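Local atomic coordinates of transcription termination factor FttA (Pyrococcus horikoshii, PDB entry 3AF5), a protein that probably terminates transcription across the archaeal genome by zinc-dependent cleavage of nascent RNA at the exit channel of RNA polymerase. Residues 457-462 / 498-503; 428-433 / 546-551. All blocks are in the same frame, centred on the assembly; numbering follows the deposited sequence.

Contact 1: 457-462 / 498-503. With ZN (zinc ion), chain N.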
loop_
_atom_site.group_PDB
_atom_site.type_symbol
_atom_site.label_atom_id
_atom_site.label_comp_id
_atom_site.label_asym_id
_atom_site.label_seq_id
_atom_site.Cartn_x
_atom_site.Cartn_y
_atom_site.Cartn_z
ATOM N N TYR A 457 25.181 -0.052 -3.701
ATOM C CA TYR A 457 24.688 0.890 -2.703
ATOM C C TYR A 457 23.183 1.111 -2.810
ATOM O O TYR A 457 22.620 1.146 -3.909
ATOM C CB TYR A 457 25.416 2.229 -2.843
ATOM C CG TYR A 457 26.908 2.126 -2.638
ATOM C CD1 TYR A 457 27.787 2.272 -3.707
ATOM C CD2 TYR A 457 27.441 1.844 -1.376
ATOM C CE1 TYR A 457 29.164 2.137 -3.528
ATOM C CE2 TYR A 457 28.814 1.709 -1.188
ATOM C CZ TYR A 457 29.666 1.856 -2.268
ATOM O OH TYR A 457 31.021 1.712 -2.090
ATOM N N LEU A 458 22.542 1.259 -1.652
ATOM C CA LEU A 458 21.104 1.486 -1.565
ATOM C C LEU A 458 20.857 2.836 -0.901
ATOM O O LEU A 458 21.128 3.010 0.285
ATOM C CB LEU A 458 20.444 0.390 -0.730
ATOM C CG LEU A 458 20.580 -1.067 -1.176
ATOM C CD1 LEU A 458 19.785 -1.940 -0.215
ATOM C CD2 LEU A 458 20.077 -1.240 -2.607
ATOM N N ASP A 459 20.329 3.787 -1.658
ATOM C CA ASP A 459 20.071 5.115 -1.113
ATOM C C ASP A 459 18.622 5.562 -1.304
ATOM O O ASP A 459 17.991 5.233 -2.311
ATOM C CB ASP A 459 20.991 6.132 -1.797
ATOM C CG ASP A 459 21.360 7.293 -0.891
ATOM O OD1 ASP A 459 20.615 7.556 0.076
ATOM O OD2 ASP A 459 22.396 7.945 -1.156
ATOM N N GLY A 460 18.103 6.307 -0.329
ATOM C CA GLY A 460 16.755 6.835 -0.438
ATOM C C GLY A 460 15.646 6.094 0.266
ATOM O O GLY A 460 14.523 6.041 -0.241
ATOM N N MET A 461 15.938 5.529 1.432
ATOM C CA MET A 461 14.931 4.794 2.196
ATOM C C MET A 461 14.564 3.442 1.563
ATOM O O MET A 461 13.617 2.776 1.993
ATOM C CB MET A 461 13.680 5.660 2.369
ATOM C CG MET A 461 13.922 6.933 3.165
ATOM S SD MET A 461 13.925 6.646 4.957
ATOM C CE MET A 461 15.553 5.869 5.231
ATOM N N ILE A 462 15.319 3.038 0.543
ATOM C CA ILE A 462 15.086 1.757 -0.102
ATOM C C ILE A 462 15.283 0.630 0.915
ATOM O O ILE A 462 14.548 -0.361 0.907
ATOM C CB ILE A 462 16.052 1.539 -1.280
ATOM C CG1 ILE A 462 15.624 2.409 -2.468
ATOM C CG2 ILE A 462 16.090 0.056 -1.662
ATOM C CD1 ILE A 462 16.551 2.314 -3.689
ATOM N N HIS A 498 24.670 -2.387 0.227
ATOM C CA HIS A 498 25.281 -1.436 1.142
ATOM C C HIS A 498 24.465 -0.144 1.287
ATOM O O HIS A 498 24.547 0.760 0.450
ATOM C CB HIS A 498 26.696 -1.109 0.645
ATOM C CG HIS A 498 27.587 -0.529 1.695
ATOM N ND1 HIS A 498 28.203 -1.301 2.657
ATOM C CD2 HIS A 498 27.939 0.753 1.958
ATOM C CE1 HIS A 498 28.895 -0.520 3.468
ATOM N NE2 HIS A 498 28.752 0.730 3.065
ATOM N N PRO A 499 23.659 -0.049 2.356
ATOM C CA PRO A 499 22.827 1.132 2.623
ATOM C C PRO A 499 23.680 2.395 2.793
ATOM O O PRO A 499 24.641 2.393 3.564
ATOM C CB PRO A 499 22.113 0.765 3.924
ATOM C CG PRO A 499 22.034 -0.725 3.868
ATOM C CD PRO A 499 23.387 -1.116 3.336
ATOM N N VAL A 500 23.337 3.468 2.082
ATOM C CA VAL A 500 24.082 4.721 2.193
ATOM C C VAL A 500 23.642 5.439 3.473
ATOM O O VAL A 500 22.506 5.899 3.581
ATOM C CB VAL A 500 23.837 5.623 0.960
ATOM C CG1 VAL A 500 24.650 6.906 1.073
ATOM C CG2 VAL A 500 24.222 4.872 -0.305
ATOM N N ALA A 501 24.557 5.525 4.434
ATOM C CA ALA A 501 24.283 6.126 5.739
ATOM C C ALA A 501 23.934 7.609 5.777
ATOM O O ALA A 501 23.024 8.001 6.506
ATOM C CB ALA A 501 25.445 5.854 6.682
ATOM N N ASN A 502 24.639 8.435 5.010
ATOM C CA ASN A 502 24.358 9.869 5.023
ATOM C C ASN A 502 24.924 10.612 3.820
ATOM O O ASN A 502 25.439 9.998 2.886
ATOM C CB ASN A 502 24.912 10.479 6.308
ATOM C CG ASN A 502 26.301 9.988 6.618
ATOM O OD1 ASN A 502 27.227 10.192 5.835
ATOM N ND2 ASN A 502 26.456 9.322 7.752
ATOM N N SER A 503 24.831 11.940 3.858
ATOM C CA SER A 503 25.314 12.785 2.764
ATOM C C SER A 503 26.817 12.738 2.541
ATOM O O SER A 503 27.283 12.985 1.425
ATOM C CB SER A 503 24.893 14.242 2.980
ATOM O OG SER A 503 23.516 14.425 2.696
HETATM ZN ZN ZN N . 28.680 2.474 4.697
#
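The parallel pairing of Y457 and L458 with H498 and P499 joins the last two strands at one border of the six-stranded parallel sheet of the beta-CASP region, strand 497-499 being outermost. Two backbone hydrogen bonds hold the pair: L458 N donates to H498 O (2.9 Å), and L458 O receives V500 N in a nearly straight bond, with 171° at the hydrogen. L458 thus gives and accepts through both its peptide groups, the pattern by which a residue of one parallel strand brackets a residue of the next, here P499. As a proline, P499 has no N-H to offer, whereas its CA leans on L458 O in a CA-H...O contact.

On one face of the sheet the side chains of Y457 and H498 lie next to each other and run the same way. H498 CD2 sits at the tyrosine edge, close to the ring plane, 3.4 Å from Y457 CE2, and the two rings are turned by 81°. With H498 CG anti to the backbone N (chi1 -160°), the imidazole runs alongside Y457, and its NE2 binds a zinc ion at 2.4 Å. E505 OE2, from helix 503-511, binds the same ion. This zinc lies away from the annotated catalytic metal site.

Strand 497-499 runs through V500 to N502, whose side chain caps the start of helix 503-511. V500 CG2 touches Y457 CB (3.9 Å), while V500 CG1 packs 3.3 Å from D459 OD2. That carboxylate oxygen is also gripped by the Y533 hydroxyl and by a salt bridge to R506.

Contact 2: 428-433 / 546-551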
loop_
_atom_site.group_PDB
_atom_site.type_symbol
_atom_site.label_atom_id
_atom_site.label_comp_id
_atom_site.label_asym_id
_atom_site.label_seq_id
_atom_site.Cartn_x
_atom_site.Cartn_y
_atom_site.Cartn_z
ATOM N N ILE A 428 20.818 3.421 -11.006
ATOM C CA ILE A 428 19.504 2.864 -11.279
ATOM C C ILE A 428 18.483 3.578 -10.417
ATOM O O ILE A 428 18.317 3.260 -9.238
ATOM C CB ILE A 428 19.439 1.349 -10.956
ATOM C CG1 ILE A 428 20.490 0.591 -11.764
ATOM C CG2 ILE A 428 18.054 0.802 -11.277
ATOM C CD1 ILE A 428 20.522 -0.896 -11.448
ATOM N N PRO A 429 17.806 4.582 -10.979
ATOM C CA PRO A 429 16.806 5.282 -10.173
ATOM C C PRO A 429 15.589 4.372 -10.043
ATOM O O PRO A 429 15.209 3.709 -11.008
ATOM C CB PRO A 429 16.527 6.540 -10.989
ATOM C CG PRO A 429 16.792 6.111 -12.381
ATOM C CD PRO A 429 18.023 5.258 -12.267
ATOM N N ALA A 430 14.997 4.330 -8.851
ATOM C CA ALA A 430 13.833 3.489 -8.593
ATOM C C ALA A 430 13.148 3.952 -7.318
ATOM O O ALA A 430 13.814 4.420 -6.398
ATOM C CB ALA A 430 14.266 2.039 -8.449
ATOM N N MET A 431 11.824 3.822 -7.258
ATOM C CA MET A 431 11.092 4.252 -6.069
ATOM C C MET A 431 11.481 3.383 -4.872
ATOM O O MET A 431 11.777 2.195 -5.022
ATOM C CB MET A 431 9.565 4.179 -6.293
ATOM C CG MET A 431 9.011 5.040 -7.444
ATOM S SD MET A 431 9.301 6.851 -7.303
ATOM C CE MET A 431 7.799 7.393 -6.457
ATOM N N ALA A 432 11.476 3.989 -3.688
ATOM C CA ALA A 432 11.822 3.291 -2.458
ATOM C C ALA A 432 11.164 1.921 -2.400
ATOM O O ALA A 432 11.796 0.952 -1.990
ATOM C CB ALA A 432 11.399 4.116 -1.248
ATOM N N VAL A 433 9.892 1.862 -2.796
ATOM C CA VAL A 433 9.117 0.624 -2.812
ATOM C C VAL A 433 8.739 0.305 -4.254
ATOM O O VAL A 433 8.260 1.178 -4.983
ATOM C CB VAL A 433 7.810 0.762 -2.025
ATOM C CG1 VAL A 433 7.158 -0.597 -1.873
ATOM C CG2 VAL A 433 8.075 1.379 -0.675
ATOM N N ILE A 546 20.316 3.566 -15.791
ATOM C CA ILE A 546 19.343 2.627 -16.320
ATOM C C ILE A 546 17.953 2.871 -15.766
ATOM O O ILE A 546 17.729 2.762 -14.561
ATOM C CB ILE A 546 19.765 1.175 -15.997
ATOM C CG1 ILE A 546 21.208 0.948 -16.453
ATOM C CG2 ILE A 546 18.832 0.185 -16.692
ATOM C CD1 ILE A 546 21.781 -0.356 -15.990
ATOM N N PHE A 547 17.019 3.214 -16.647
ATOM C CA PHE A 547 15.639 3.442 -16.228
ATOM C C PHE A 547 14.921 2.104 -16.246
ATOM O O PHE A 547 14.884 1.419 -17.266
ATOM C CB PHE A 547 14.947 4.438 -17.162
ATOM C CG PHE A 547 15.483 5.839 -17.049
ATOM C CD1 PHE A 547 15.251 6.592 -15.903
ATOM C CD2 PHE A 547 16.245 6.393 -18.070
ATOM C CE1 PHE A 547 15.773 7.877 -15.772
ATOM C CE2 PHE A 547 16.768 7.674 -17.949
ATOM C CZ PHE A 547 16.531 8.418 -16.792
ATOM N N VAL A 548 14.363 1.726 -15.107
ATOM C CA VAL A 548 13.669 0.455 -14.995
ATOM C C VAL A 548 12.195 0.646 -14.644
ATOM O O VAL A 548 11.498 -0.311 -14.311
ATOM C CB VAL A 548 14.330 -0.429 -13.911
ATOM C CG1 VAL A 548 15.791 -0.640 -14.238
ATOM C CG2 VAL A 548 14.169 0.218 -12.538
ATOM N N SER A 549 11.719 1.883 -14.712
ATOM C CA SER A 549 10.326 2.162 -14.394
ATOM C C SER A 549 9.732 3.160 -15.361
ATOM O O SER A 549 10.440 3.773 -16.164
ATOM C CB SER A 549 10.201 2.686 -12.966
ATOM O OG SER A 549 11.085 3.773 -12.748
ATOM N N TYR A 550 8.417 3.306 -15.288
ATOM C CA TYR A 550 7.698 4.227 -16.157
ATOM C C TYR A 550 8.097 5.681 -15.878
ATOM O O TYR A 550 8.041 6.139 -14.732
ATOM C CB TYR A 550 6.187 4.060 -15.944
ATOM C CG TYR A 550 5.349 4.956 -16.821
ATOM C CD1 TYR A 550 5.240 4.719 -18.189
ATOM C CD2 TYR A 550 4.677 6.055 -16.285
ATOM C CE1 TYR A 550 4.480 5.553 -19.003
ATOM C CE2 TYR A 550 3.913 6.893 -17.089
ATOM C CZ TYR A 550 3.816 6.634 -18.445
ATOM O OH TYR A 550 3.037 7.440 -19.242
ATOM N N GLN A 551 8.511 6.402 -16.917
ATOM C CA GLN A 551 8.879 7.806 -16.748
ATOM C C GLN A 551 7.682 8.673 -17.168
ATOM O O GLN A 551 7.361 8.794 -18.354
ATOM C CB GLN A 551 10.117 8.145 -17.585
ATOM C CG GLN A 551 11.362 7.361 -17.197
ATOM C CD GLN A 551 11.731 7.532 -15.733
ATOM O OE1 GLN A 551 11.620 6.595 -14.933
ATOM N NE2 GLN A 551 12.169 8.732 -15.371
HETATM O O HOH W 1 14.076 3.813 -13.433
#
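Apolar packing joins I428 and P429 to the strand end at I546-V548, with no direct hydrogen bond between the two segments. I428 CG2 meets V548 CG1 at 4.0 Å, the two side chains crossing at about a right angle. With I428 CG2 anti to the backbone N, that methyl branch is the one that reaches V548. V548 CG2 covers the same methyl. The proline ring lies obliquely to F547, P429 CG being 3.9 Å from F547 CD1.

Carbonyl oxygens are touched by carbon too: P429 CD lies 3.4 Å from I546 O, and V548 CG2 lies against P429 O.

Polar linkage is left to one water. It donates to P429 O (2.7 Å) and accepts from V548 N (2.7 Å), bridging the two backbones as the strands diverge; S549 OG is its third partner, at 3.1 Å.

Both segments continue from neighbouring parallel strands, 425-429 and 544-547, in the interior of the beta-CASP sheet, where I428 also pairs with strand 516-520 and F547 with strand 584-587. Past the strand ends, R435 of helix 435-447 packs against A430, V548 and S549, and helix 556-562 lies against F547.

How the contacts relate
Contacts 1 and 2 belong to one parallel sheet, with strand 516-520 standing between their strand pairs, and their centres are 15 Å apart. Contact 1 lies toward a border of the sheet; contact 2 is buried deeper inside it. They touch where the chain leaves the strands: G460 O is 3.8 Å from A432 CB, and I462 CG1 is 3.9 Å from A432 CA. Their relation to zinc differs. In contact 1, H498 supplies one ligand of a separate zinc ion, away from the annotated sites. Contact 2 faces the catalytic site: the S549 side chain is about 8 Å from that of H258, a ligand there, and about 4 Å from a bound sulfate, probably from the crystallisation liquor, while V433 O accepts a hydrogen bond from H258.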